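Thioesterase superfamily (Jannaschia sp., PDB 2OAF) probably hydrolyses thioester bonds, perhaps of acyl-coenzyme A substrates, as a member of the hotdog-fold thioesterase superfamily. Local coordinates at the interface of chains A and B. Coordinates in Å, arbitrary orientation; residue numbers count along the deposited sequence, not the author numbering. Chains: chain A/B, Thioesterase superfamily.

The interface of chains A and B. Residues chain A 48, 60-61, 64; chain B 24-25.
B:Trp25 lays its indole against the short helix 59-65 of chain A, and A:Glu64 lies over one face of its six-membered ring. The methylene CG of A:Glu64 sits over that face in a CH-pi contact, 3.9 Å from the ring centroid and displaced from the ring centre. A bend at chi2 turns the glutamate chain across the indole, leaving the carboxylate plane only 20° from the ring plane, with CD 3.5 Å from CH2 of B:Trp25. Nearer the root of the indole, CE3 of B:Trp25 meets the backbone CA of A:Tyr61 at 3.7 Å. Where the side chain begins, CB of B:Trp25 touches CB of A:Trp60; the two tryptophan side chains lie nearly perpendicular, without stacking. With CG anti to the backbone N (chi1 173°), the B:Trp25 ring reaches along the helix from A:Trp60 to A:Glu64. An alanine here would probably leave a gap beside the helix and deprive the A:Glu64 methylenes of their aromatic partner.

Contact is sparser and more polar around A:Asp48, on helix 39-54: the partner chain buries 84 Å² of B:Trp25 but 26 Å² of A:Asp48 and 23 Å² of B:Thr24. The A:Asp48 and B:Thr24 side chains run alongside each other, pointing opposite ways, with OD1 3.5 Å from the methyl CG2. No direct hydrogen bond joins the chains in this patch; instead a water links A:Asp48 OD2 to the backbone N atoms of A:Tyr61 and B:Trp25. The water oxygen lies 3.0 Å from B:Trp25 N. The same carboxylate accepts a hydrogen bond from the backbone N of A:Trp60, which may help hold it in place. The patch belongs to a two-fold symmetric interface and has a twin with the chains exchanged; it may contribute to the assembly of this thioesterase-family protein. In the A:Trp60–A:Asp48 bond, N lies 2.8 Å from OD2 and approaches from above the carboxylate plane, 45° out of it.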
# COMPACT_ATOMS: atom_id res chain seq x y z
N ASP A 48 0.63 11.49 11.76
CA ASP A 48 1.55 10.73 12.60
C ASP A 48 2.84 11.52 12.82
O ASP A 48 3.34 11.56 13.95
CB ASP A 48 1.87 9.35 12.01
CG ASP A 48 2.96 8.61 12.79
OD1 ASP A 48 4.17 8.90 12.57
OD2 ASP A 48 2.60 7.73 13.62
N TRP A 60 2.11 7.73 16.34
CA TRP A 60 1.05 6.91 16.89
C TRP A 60 1.54 5.66 17.57
O TRP A 60 0.96 5.23 18.56
CB TRP A 60 0.03 6.48 15.82
CG TRP A 60 -0.92 7.52 15.43
CD1 TRP A 60 -1.58 8.40 16.25
CD2 TRP A 60 -1.37 7.80 14.10
NE1 TRP A 60 -2.42 9.22 15.50
CE2 TRP A 60 -2.29 8.87 14.18
CE3 TRP A 60 -1.06 7.26 12.85
CZ2 TRP A 60 -2.90 9.40 13.06
CZ3 TRP A 60 -1.68 7.77 11.75
CH2 TRP A 60 -2.59 8.84 11.85
N TYR A 61 2.60 5.06 17.04
CA TYR A 61 3.15 3.84 17.62
C TYR A 61 3.57 4.08 19.06
O TYR A 61 3.23 3.31 19.97
CB TYR A 61 4.33 3.40 16.75
CG TYR A 61 4.96 2.08 17.05
CD1 TYR A 61 6.02 1.98 17.94
CD2 TYR A 61 4.57 0.95 16.36
CE1 TYR A 61 6.66 0.76 18.16
CE2 TYR A 61 5.18 -0.27 16.59
CZ TYR A 61 6.23 -0.36 17.47
OH TYR A 61 6.81 -1.56 17.66
N GLU A 64 0.23 5.00 21.22
CA GLU A 64 -0.55 3.79 21.55
C GLU A 64 0.20 2.83 22.46
O GLU A 64 -0.29 2.43 23.53
CB GLU A 64 -0.88 3.01 20.28
CG GLU A 64 -1.83 3.71 19.31
CD GLU A 64 -3.22 3.07 19.21
OE1 GLU A 64 -3.47 2.05 19.90
OE2 GLU A 64 -4.05 3.59 18.42
N THR B 24 5.80 4.20 9.96
CA THR B 24 4.78 4.55 10.89
C THR B 24 3.92 3.39 11.34
O THR B 24 4.04 2.24 10.85
CB THR B 24 3.85 5.60 10.28
OG1 THR B 24 3.14 5.01 9.20
CG2 THR B 24 4.62 6.84 9.80
N TRP B 25 3.05 3.71 12.28
CA TRP B 25 2.01 2.84 12.78
C TRP B 25 1.32 2.05 11.71
O TRP B 25 1.22 0.82 11.85
CB TRP B 25 0.99 3.70 13.55
CG TRP B 25 -0.23 3.06 13.99
CD1 TRP B 25 -1.46 3.16 13.40
CD2 TRP B 25 -0.42 2.29 15.18
NE1 TRP B 25 -2.39 2.46 14.12
CE2 TRP B 25 -1.78 1.93 15.23
CE3 TRP B 25 0.42 1.86 16.20
CZ2 TRP B 25 -2.31 1.17 16.25
CZ3 TRP B 25 -0.10 1.09 17.20
CH2 TRP B 25 -1.46 0.77 17.23
O HOH W 1 4.00 5.79 14.27